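Local coordinates for protein CurM Sulfotransferase (Moorea producta, PDB 4GBM) that probably transfers a sulfuryl group from PAPS to a curacin biosynthetic intermediate, activating a hydroxyl for a later step, at residues P68-T71 and M72-Q76; I107-L110 and E111-N114; Y121-L124 and Q125-A129; L133-S137 and P138-M142. The protein carries 2 engineered substitutions. All coordinates share one frame; numbering follows the deposited sequence. Where two conformers were deposited one is given.

The four contacts are local and follow one another along the chain, so none encloses or crosses another. Contact 1 caps the start of helix 72-78, after the loop that follows strand 58-59. Contact 2 ends helix 100-113, and the two meet where Lys73 reaches the residues closing that helix. Contact 3 lies on the last turns of helix 117-128, the next helix in the chain; Met123 CE packs on Leu110 CD2 of contact 2 at 3.7 Å. Contact 4 turns the chain out of strand 132-136; Ile128 of contact 3 packs on that strand, and Tyr121 OH probably hydrogen-bonds Asp135 OD1. These touches between contacts link the peripheral helices to the central parallel sheet.

Contact 1. Residues P68-T71 and M72-Q76; sequences PFNT and MKERQ. With SO4 (sulfate ion), chain Q.
Thr71 is the N-cap of helix 72-78, and Glu74, in the first turn, is bonded to it. Thr71 OG1 accepts from Glu74 N at 3.3 Å; with OG1 between the backbone N and the carbonyl carbon (chi1 67°), the hydroxyl faces a first-turn amide, of the kind an N-cap side chain serves. Threonine suits the site because its hydroxyl is only one bond from CB. Glu74 answers in the reverse direction: its extended chain passes Thr71 OG1, with CG 3.3 Å from it, and OE2 accepts from Asn70 N at 3.2 Å, met from 47° out of the carboxylate plane. Because the donor precedes the N-cap, this is not a strict capping box. With only a methyl at Glu74, as in alanine, Asn70 N would probably lose this acceptor and Thr71 OG1 some of its cover.

Beside the cap, Phe69 presents a ring face to Arg75, whose CA lies 3.8 Å from the centroid in a CH-pi contact; CG of Arg75 is 3.6 Å from Phe69 CD2. The guanidinium stands nearly perpendicular to the ring and reaches away. NH1 and NH2 both bond O1 of a sulfate at the guanidinium edge, while NE and NH2 hold the carbonyls of His65 and Leu64. The Glu74 carboxylate probably interacts favourably with the helix dipole, the hydroxyl satisfies an amide, and the arginine charge is met by an anion probably from the crystallisation liquor.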
loop_
_atom_site.group_PDB
_atom_site.type_symbol
_atom_site.label_atom_id
_atom_site.label_comp_id
_atom_site.label_asym_id
_atom_site.label_seq_id
_atom_site.Cartn_x
_atom_site.Cartn_y
_atom_site.Cartn_z
ATOM N N PRO A 68 -9.919 6.489 4.256
ATOM C CA PRO A 68 -10.867 7.250 3.429
ATOM C C PRO A 68 -12.165 7.698 4.125
ATOM O O PRO A 68 -12.917 8.488 3.548
ATOM C CB PRO A 68 -11.207 6.273 2.293
ATOM C CG PRO A 68 -10.094 5.281 2.286
ATOM C CD PRO A 68 -9.729 5.125 3.728
ATOM N N PHE A 69 -12.427 7.214 5.342
ATOM C CA PHE A 69 -13.727 7.427 5.999
ATOM C C PHE A 69 -13.632 8.216 7.301
ATOM O O PHE A 69 -12.597 8.196 7.969
ATOM C CB PHE A 69 -14.405 6.083 6.263
ATOM C CG PHE A 69 -14.507 5.216 5.043
ATOM C CD1 PHE A 69 -15.448 5.499 4.053
ATOM C CD2 PHE A 69 -13.654 4.136 4.868
ATOM C CE1 PHE A 69 -15.537 4.710 2.916
ATOM C CE2 PHE A 69 -13.742 3.336 3.733
ATOM C CZ PHE A 69 -14.685 3.628 2.756
ATOM N N ASN A 70 -14.713 8.905 7.659
ATOM C CA ASN A 70 -14.742 9.645 8.920
ATOM C C ASN A 70 -15.226 8.811 10.102
ATOM O O ASN A 70 -14.737 8.976 11.219
ATOM C CB ASN A 70 -15.587 10.918 8.792
ATOM C CG ASN A 70 -14.946 11.956 7.886
ATOM O OD1 ASN A 70 -13.732 12.169 7.923
ATOM N ND2 ASN A 70 -15.762 12.610 7.069
ATOM N N THR A 71 -16.194 7.932 9.856
ATOM C CA THR A 71 -16.802 7.125 10.920
ATOM C C THR A 71 -16.960 5.673 10.481
ATOM O O THR A 71 -16.969 5.379 9.289
ATOM C CB THR A 71 -18.200 7.639 11.314
ATOM O OG1 THR A 71 -19.101 7.448 10.216
ATOM C CG2 THR A 71 -18.164 9.109 11.730
ATOM N N MET A 72 -17.088 4.771 11.449
ATOM C CA MET A 72 -17.211 3.346 11.150
ATOM C C MET A 72 -18.511 2.956 10.436
ATOM O O MET A 72 -18.522 1.998 9.666
ATOM C CB MET A 72 -17.002 2.501 12.409
ATOM C CG MET A 72 -15.557 2.473 12.879
ATOM S SD MET A 72 -14.426 1.723 11.673
ATOM C CE MET A 72 -14.725 -0.022 11.961
ATOM N N LYS A 73 -19.593 3.693 10.689
ATOM C CA LYS A 73 -20.847 3.480 9.954
ATOM C C LYS A 73 -20.719 3.881 8.486
ATOM O O LYS A 73 -21.213 3.177 7.605
ATOM C CB LYS A 73 -22.019 4.216 10.605
ATOM C CG LYS A 73 -22.810 3.351 11.561
ATOM C CD LYS A 73 -24.164 3.961 11.879
ATOM C CE LYS A 73 -25.042 2.982 12.652
ATOM N NZ LYS A 73 -24.465 2.634 13.985
ATOM N N GLU A 74 -20.060 5.013 8.233
ATOM C CA GLU A 74 -19.747 5.441 6.866
ATOM C C GLU A 74 -18.963 4.356 6.137
ATOM O O GLU A 74 -19.286 3.996 5.004
ATOM C CB GLU A 74 -18.921 6.728 6.868
ATOM C CG GLU A 74 -19.701 8.018 7.019
ATOM C CD GLU A 74 -18.811 9.241 6.847
ATOM O OE1 GLU A 74 -19.245 10.348 7.224
ATOM O OE2 GLU A 74 -17.673 9.093 6.338
ATOM N N ARG A 75 -17.927 3.845 6.803
ATOM C CA ARG A 75 -17.090 2.781 6.258
ATOM C C ARG A 75 -17.895 1.519 5.936
ATOM O O ARG A 75 -17.761 0.961 4.852
ATOM C CB ARG A 75 -15.950 2.456 7.224
ATOM C CG ARG A 75 -15.025 1.347 6.755
ATOM C CD ARG A 75 -13.996 1.020 7.821
ATOM N NE ARG A 75 -13.056 -0.010 7.387
ATOM C CZ ARG A 75 -13.228 -1.321 7.564
ATOM N NH1 ARG A 75 -14.320 -1.793 8.161
ATOM N NH2 ARG A 75 -12.303 -2.169 7.135
ATOM N N GLN A 76 -18.729 1.078 6.875
ATOM C CA GLN A 76 -19.550 -0.120 6.686
ATOM C C GLN A 76 -20.484 0.036 5.484
ATOM O O GLN A 76 -20.652 -0.896 4.696
ATOM C CB GLN A 76 -20.358 -0.420 7.957
ATOM C CG GLN A 76 -21.024 -1.802 7.994
ATOM C CD GLN A 76 -22.323 -1.869 7.205
ATOM O OE1 GLN A 76 -23.168 -0.974 7.292
ATOM N NE2 GLN A 76 -22.492 -2.940 6.434
HETATM S S SO4 Q . -13.343 -6.046 7.903
HETATM O O1 SO4 Q . -13.209 -4.738 8.533
HETATM O O2 SO4 Q . -13.683 -5.822 6.497
HETATM O O3 SO4 Q . -12.083 -6.771 7.972
HETATM O O4 SO4 Q . -14.426 -6.751 8.577
#

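Contact 2. Residues I107-L110 and E111-N114; sequences IKDL and ESQN
The closing turns of helix 100-113 set Glu111 and Ser112 against Ile107, Lys108 and Asp109, one turn back. Glu111 lies along the preceding turn, its CG 3.3 Å from Ile107 O, and OE2 rests 3.7 Å from the methyl CG2 of Ile107. The carboxylate meets Lys108 indirectly: a water accepts from Lys108 NZ at 2.8 Å and donates to Glu111 OE1 at 2.7 Å. Long, flexible chains suit this exposed side, where opposite charges can share a solvent bridge.

The helix stops in a Schellman motif. Asn114 is the C-prime residue with positive phi (61°), a conformation asparagine tolerates well; Leu115 N turns back to Leu110 O, and Asn114 N bonds Glu111 O weakly. The side-chain oxygen OD1 of Asn114 accepts from Lys73 N, near the start of helix 72-78.

On the solvent side, the firm bond to Asp109 O comes from Gln113 N at 3.0 Å. Ser112 has two conformers. In one of them OG lies between its backbone N and carbonyl carbon (chi1 69°), folded back to Asp109 O and to a second water that also donates to Asp109 OD1; these serine bonds are therefore tentative.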
loop_
_atom_site.group_PDB
_atom_site.type_symbol
_atom_site.label_atom_id
_atom_site.label_comp_id
_atom_site.label_asym_id
_atom_site.label_seq_id
_atom_site.Cartn_x
_atom_site.Cartn_y
_atom_site.Cartn_z
ATOM N N ILE A 107 -15.696 -5.740 15.542
ATOM C CA ILE A 107 -15.832 -4.709 14.510
ATOM C C ILE A 107 -17.280 -4.215 14.399
ATOM O O ILE A 107 -17.529 -3.010 14.293
ATOM C CB ILE A 107 -15.268 -5.188 13.148
ATOM C CG1 ILE A 107 -13.745 -5.323 13.254
ATOM C CG2 ILE A 107 -15.635 -4.211 12.029
ATOM C CD1 ILE A 107 -13.116 -6.221 12.202
ATOM N N LYS A 108 -18.236 -5.136 14.474
ATOM C CA LYS A 108 -19.644 -4.757 14.430
ATOM C C LYS A 108 -20.033 -3.865 15.610
ATOM O O LYS A 108 -20.894 -2.993 15.475
ATOM C CB LYS A 108 -20.546 -5.989 14.363
ATOM C CG LYS A 108 -20.518 -6.684 13.012
ATOM C CD LYS A 108 -21.629 -7.705 12.883
ATOM C CE LYS A 108 -21.568 -8.405 11.533
ATOM N NZ LYS A 108 -21.594 -7.433 10.397
ATOM N N ASP A 109 -19.392 -4.077 16.758
ATOM C CA ASP A 109 -19.664 -3.249 17.931
ATOM C C ASP A 109 -19.139 -1.828 17.718
ATOM O O ASP A 109 -19.790 -0.853 18.110
ATOM C CB ASP A 109 -19.056 -3.861 19.189
ATOM C CG ASP A 109 -19.636 -3.262 20.453
ATOM O OD1 ASP A 109 -20.708 -3.727 20.889
ATOM O OD2 ASP A 109 -19.028 -2.318 21.002
ATOM N N LEU A 110 -17.971 -1.716 17.088
ATOM C CA LEU A 110 -17.389 -0.413 16.772
ATOM C C LEU A 110 -18.278 0.324 15.777
ATOM O O LEU A 110 -18.444 1.538 15.869
ATOM C CB LEU A 110 -15.969 -0.562 16.201
ATOM C CG LEU A 110 -14.957 -1.422 16.967
ATOM C CD1 LEU A 110 -13.584 -1.367 16.289
ATOM C CD2 LEU A 110 -14.863 -1.027 18.449
ATOM N N GLU A 111 -18.847 -0.425 14.834
ATOM C CA GLU A 111 -19.774 0.132 13.847
ATOM C C GLU A 111 -21.090 0.577 14.489
ATOM O O GLU A 111 -21.625 1.635 14.146
ATOM C CB GLU A 111 -20.033 -0.878 12.723
ATOM C CG GLU A 111 -18.781 -1.198 11.894
ATOM C CD GLU A 111 -18.956 -2.386 10.957
ATOM O OE1 GLU A 111 -19.842 -3.234 11.215
ATOM O OE2 GLU A 111 -18.196 -2.474 9.962
ATOM N N SER A 112 -21.598 -0.227 15.423
ATOM C CA SER A 112 -22.861 0.083 16.092
ATOM C C SER A 112 -22.757 1.351 16.941
ATOM O O SER A 112 -23.692 2.162 16.967
ATOM C CB SER A 112 -23.346 -1.105 16.931
ATOM O OG SER A 112 -22.508 -1.323 18.051
ATOM N N GLN A 113 -21.628 1.529 17.626
ATOM C CA GLN A 113 -21.406 2.746 18.412
ATOM C C GLN A 113 -21.008 3.914 17.509
ATOM O O GLN A 113 -21.080 5.081 17.907
ATOM C CB GLN A 113 -20.357 2.532 19.506
ATOM C CG GLN A 113 -20.320 3.685 20.510
ATOM C CD GLN A 113 -19.327 3.496 21.635
ATOM O OE1 GLN A 113 -18.487 2.604 21.602
ATOM N NE2 GLN A 113 -19.420 4.352 22.643
ATOM N N ASN A 114 -20.605 3.577 16.284
ATOM C CA ASN A 114 -20.173 4.544 15.281
ATOM C C ASN A 114 -18.947 5.348 15.707
ATOM O O ASN A 114 -18.949 6.580 15.684
ATOM C CB ASN A 114 -21.316 5.453 14.817
ATOM C CG ASN A 114 -21.024 6.110 13.479
ATOM O OD1 ASN A 114 -20.161 5.649 12.730
ATOM N ND2 ASN A 114 -21.742 7.180 13.169
HETATM O O HOH W 1 -19.614 -5.532 9.771
HETATM O O HOH W 2 -23.112 -3.407 19.834
#

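Contact 3. Residues Y121-L124 and Q125-A129; sequences YGML and QENIA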
loop_
_atom_site.group_PDB
_atom_site.type_symbol
_atom_site.label_atom_id
_atom_site.label_comp_id
_atom_site.label_asym_id
_atom_site.label_seq_id
_atom_site.Cartn_x
_atom_site.Cartn_y
_atom_site.Cartn_z
ATOM N N TYR A 121 -8.175 3.875 14.817
ATOM C CA TYR A 121 -6.720 3.913 14.715
ATOM C C TYR A 121 -6.060 3.952 16.101
ATOM O O TYR A 121 -5.060 3.271 16.327
ATOM C CB TYR A 121 -6.261 5.105 13.888
ATOM C CG TYR A 121 -6.093 4.886 12.397
ATOM C CD1 TYR A 121 -6.799 5.672 11.492
ATOM C CD2 TYR A 121 -5.177 3.944 11.886
ATOM C CE1 TYR A 121 -6.634 5.522 10.125
ATOM C CE2 TYR A 121 -5.003 3.792 10.504
ATOM C CZ TYR A 121 -5.731 4.591 9.637
ATOM O OH TYR A 121 -5.579 4.470 8.269
ATOM N N GLY A 122 -6.613 4.747 17.014
ATOM C CA GLY A 122 -6.079 4.845 18.373
ATOM C C GLY A 122 -6.129 3.510 19.099
ATOM O O GLY A 122 -5.181 3.134 19.805
ATOM N N MET A 123 -7.237 2.797 18.912
ATOM C CA MET A 123 -7.429 1.441 19.433
ATOM C C MET A 123 -6.425 0.451 18.840
ATOM O O MET A 123 -5.873 -0.385 19.553
ATOM C CB MET A 123 -8.858 0.982 19.137
ATOM C CG MET A 123 -9.234 -0.400 19.646
ATOM S SD MET A 123 -10.916 -0.821 19.152
ATOM C CE MET A 123 -11.791 0.652 19.668
ATOM N N LEU A 124 -6.190 0.541 17.536
ATOM C CA LEU A 124 -5.182 -0.313 16.907
ATOM C C LEU A 124 -3.799 -0.021 17.474
ATOM O O LEU A 124 -3.061 -0.951 17.816
ATOM C CB LEU A 124 -5.172 -0.149 15.386
ATOM C CG LEU A 124 -6.393 -0.656 14.613
ATOM C CD1 LEU A 124 -6.223 -0.405 13.122
ATOM C CD2 LEU A 124 -6.627 -2.140 14.879
ATOM N N GLN A 125 -3.461 1.263 17.597
ATOM C CA GLN A 125 -2.159 1.662 18.136
ATOM C C GLN A 125 -1.911 1.053 19.515
ATOM O O GLN A 125 -0.836 0.507 19.771
ATOM C CB GLN A 125 -2.013 3.185 18.177
ATOM C CG GLN A 125 -1.766 3.805 16.799
ATOM C CD GLN A 125 -1.664 5.321 16.847
ATOM O OE1 GLN A 125 -2.391 5.987 17.591
ATOM N NE2 GLN A 125 -0.763 5.876 16.045
ATOM N N GLU A 126 -2.910 1.115 20.394
ATOM C CA GLU A 126 -2.739 0.551 21.736
ATOM C C GLU A 126 -2.632 -0.977 21.716
ATOM O O GLU A 126 -1.885 -1.564 22.501
ATOM C CB GLU A 126 -3.835 1.036 22.698
ATOM C CG GLU A 126 -5.201 0.419 22.468
ATOM C CD GLU A 126 -6.205 0.770 23.544
ATOM O OE1 GLU A 126 -7.383 0.954 23.184
ATOM O OE2 GLU A 126 -5.833 0.859 24.739
ATOM N N ASN A 127 -3.356 -1.625 20.810
ATOM C CA ASN A 127 -3.330 -3.083 20.762
ATOM C C ASN A 127 -2.060 -3.661 20.125
ATOM O O ASN A 127 -1.728 -4.827 20.348
ATOM C CB ASN A 127 -4.591 -3.636 20.101
ATOM C CG ASN A 127 -5.739 -3.755 21.078
ATOM O OD1 ASN A 127 -5.929 -4.799 21.703
ATOM N ND2 ASN A 127 -6.492 -2.672 21.246
ATOM N N ILE A 128 -1.347 -2.845 19.352
ATOM C CA ILE A 128 -0.072 -3.288 18.759
ATOM C C ILE A 128 1.167 -2.748 19.488
ATOM O O ILE A 128 2.277 -3.240 19.274
ATOM C CB ILE A 128 0.024 -2.950 17.249
ATOM C CG1 ILE A 128 0.183 -1.438 17.036
ATOM C CG2 ILE A 128 -1.183 -3.511 16.487
ATOM C CD1 ILE A 128 0.533 -1.037 15.610
ATOM N N ALA A 129 0.973 -1.733 20.329
ATOM C CA ALA A 129 2.064 -1.094 21.069
ATOM C C ALA A 129 2.985 -2.138 21.720
ATOM O O ALA A 129 2.493 -3.126 22.276
ATOM C CB ALA A 129 1.498 -0.151 22.126
#
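Asn127 reaches back along helix 117-128 to Met123, and each step of its side chain meets the preceding turn. CB lies 3.5 Å from Met123 O, CG a little farther from the same oxygen, and ND2 ends in an almost straight hydrogen bond to it, 2.9 Å long at 174°. The acceptor lies in the amide plane of Asn127. ND2 also comes 3.9 Å from Met123 CG, the two side chains lying side by side and pointing the same way. Since Asn127 N bonds Met123 O as well, from the opposite face of the carbonyl plane, one oxygen is gripped twice by one residue. Were Asn127 an alanine, Met123 O would probably keep just its backbone donor, and the flank of the methionine would lose its neighbour.

These are the last turns of the helix, which Ala129 leaves, and asparagine suits its place because its amide is just long enough to turn back onto the carbonyl four residues earlier. Glu126 CG also folds over Met123 O, at 3.1 Å, because it sits between its own backbone N and carbonyl carbon (chi1 73°). Ile128 straddles the next carbonyl, CG1 and CG2 each 3.4 Å from Leu124 O. On the sheet side, Gln125 CG packs on Tyr121 O, and its NE2 bonds Pro32 O.

Contact 4. Residues L133-S137 and P138-M142; sequences LVDKS and PTYAM
The backbone runs extended along strand 132-136 and on through Ser137, then turns at Pro138 (phi -67°, psi -19°) into a 3-10 segment at 140-142. The turn is held loosely by the peptide groups: Tyr140 N gives Ser137 O a weak bond, while a water donates to Ser137 O at 2.7 Å and accepts from Ala141 N. Proline suits the bend because its ring fixes phi and it has no amide hydrogen to satisfy.

Side chains do the firmer work. Tyr140 folds back over the strand end and lays a ring face on Ser137, whose CB lies 3.6 Å from the centroid in a CH-pi contact; a small residue fits under the ring. At the ring edge, Tyr140 OH donates to Asp135 OD2 in a very short bond of 2.5 Å, with the carboxylate plane turned 72° from the ring. OD1 bonds Tyr121 OH, so this buried carboxylate joins two tyrosines. Ser137 OG and Thr139 OG1 share a hydrogen bond of 2.8 Å across the turn.

Lys136 bends at chi2 and chi3, bringing CD to 3.9 Å from Pro138 CD; NZ forms a salt bridge with Glu63 and bonds Ser45 and Thr46, at the start of helix 45-53. In this P-loop-like sulfotransferase fold, the loop leading into that helix typically binds the cofactor 5'-phosphate, consistent with adenosine-3'-5'-diphosphate bound close to Lys136. Strand 132-136 runs parallel between 58-59 and 35-39 in the central sheet, with Lys136 and Pro138 against helix 45-53. The turn leads toward helix 144-153, and Ala141 packs on helix 189-208.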
loop_
_atom_site.group_PDB
_atom_site.type_symbol
_atom_site.label_atom_id
_atom_site.label_comp_id
_atom_site.label_asym_id
_atom_site.label_seq_id
_atom_site.Cartn_x
_atom_site.Cartn_y
_atom_site.Cartn_z
ATOM N N LEU A 133 2.515 0.967 13.429
ATOM C CA LEU A 133 1.665 0.570 12.314
ATOM C C LEU A 133 2.238 1.022 10.975
ATOM O O LEU A 133 2.673 2.164 10.831
ATOM C CB LEU A 133 0.263 1.152 12.496
ATOM C CG LEU A 133 -0.777 0.833 11.425
ATOM C CD1 LEU A 133 -1.086 -0.655 11.393
ATOM C CD2 LEU A 133 -2.047 1.620 11.703
ATOM N N VAL A 134 2.264 0.090 10.027
ATOM C CA VAL A 134 2.548 0.371 8.623
ATOM C C VAL A 134 1.232 0.271 7.886
ATOM O O VAL A 134 0.604 -0.792 7.848
ATOM C CB VAL A 134 3.542 -0.642 8.025
ATOM C CG1 VAL A 134 3.769 -0.340 6.549
ATOM C CG2 VAL A 134 4.857 -0.632 8.797
ATOM N N ASP A 135 0.813 1.393 7.314
ATOM C CA ASP A 135 -0.476 1.502 6.644
ATOM C C ASP A 135 -0.245 1.673 5.138
ATOM O O ASP A 135 0.181 2.732 4.678
ATOM C CB ASP A 135 -1.268 2.675 7.242
ATOM C CG ASP A 135 -2.700 2.727 6.753
ATOM O OD1 ASP A 135 -3.534 3.353 7.444
ATOM O OD2 ASP A 135 -2.994 2.149 5.688
ATOM N N LYS A 136 -0.534 0.611 4.379
ATOM C CA LYS A 136 -0.331 0.579 2.925
ATOM C C LYS A 136 -1.644 0.428 2.160
ATOM O O LYS A 136 -2.439 -0.469 2.454
ATOM C CB LYS A 136 0.588 -0.599 2.549
ATOM C CG LYS A 136 0.976 -0.677 1.046
ATOM C CD LYS A 136 -0.070 -1.408 0.150
ATOM C CE LYS A 136 0.039 -2.931 0.261
ATOM N NZ LYS A 136 -0.784 -3.565 -0.821
ATOM N N SER A 137 -1.849 1.291 1.165
ATOM C CA SER A 137 -2.898 1.088 0.157
ATOM C C SER A 137 -2.599 1.922 -1.082
ATOM O O SER A 137 -2.377 3.123 -0.967
ATOM C CB SER A 137 -4.291 1.462 0.678
ATOM O OG SER A 137 -5.254 1.324 -0.359
ATOM N N PRO A 138 -2.620 1.302 -2.276
ATOM C CA PRO A 138 -2.408 2.108 -3.481
ATOM C C PRO A 138 -3.541 3.102 -3.742
ATOM O O PRO A 138 -3.351 4.087 -4.468
ATOM C CB PRO A 138 -2.342 1.062 -4.601
ATOM C CG PRO A 138 -1.935 -0.178 -3.939
ATOM C CD PRO A 138 -2.592 -0.140 -2.571
ATOM N N THR A 139 -4.702 2.874 -3.136
ATOM C CA THR A 139 -5.850 3.738 -3.391
ATOM C C THR A 139 -5.712 5.133 -2.759
ATOM O O THR A 139 -6.373 6.081 -3.212
ATOM C CB THR A 139 -7.179 3.080 -2.967
ATOM O OG1 THR A 139 -7.202 2.920 -1.552
ATOM C CG2 THR A 139 -7.345 1.730 -3.635
ATOM N N TYR A 140 -4.859 5.270 -1.735
ATOM C CA TYR A 140 -4.682 6.574 -1.062
ATOM C C TYR A 140 -4.230 7.651 -2.045
ATOM O O TYR A 140 -4.692 8.789 -1.985
ATOM C CB TYR A 140 -3.668 6.503 0.086
ATOM C CG TYR A 140 -4.016 5.556 1.212
ATOM C CD1 TYR A 140 -5.341 5.185 1.472
ATOM C CD2 TYR A 140 -3.012 5.049 2.042
ATOM C CE1 TYR A 140 -5.645 4.311 2.528
ATOM C CE2 TYR A 140 -3.306 4.174 3.083
ATOM C CZ TYR A 140 -4.626 3.817 3.320
ATOM O OH TYR A 140 -4.915 2.950 4.348
ATOM N N ALA A 141 -3.339 7.265 -2.961
ATOM C CA ALA A 141 -2.742 8.203 -3.910
ATOM C C ALA A 141 -3.707 8.670 -4.992
ATOM O O ALA A 141 -3.416 9.618 -5.710
ATOM C CB ALA A 141 -1.506 7.593 -4.537
ATOM N N MET A 142 -4.862 8.017 -5.095
ATOM C CA MET A 142 -5.859 8.379 -6.100
ATOM C C MET A 142 -6.660 9.622 -5.728
ATOM O O MET A 142 -7.298 10.232 -6.585
ATOM C CB MET A 142 -6.800 7.202 -6.369
ATOM C CG MET A 142 -6.097 5.984 -6.937
ATOM S SD MET A 142 -5.340 6.325 -8.536
ATOM C CE MET A 142 -6.765 6.303 -9.625
HETATM O O HOH W 3 -1.136 5.053 -2.445
#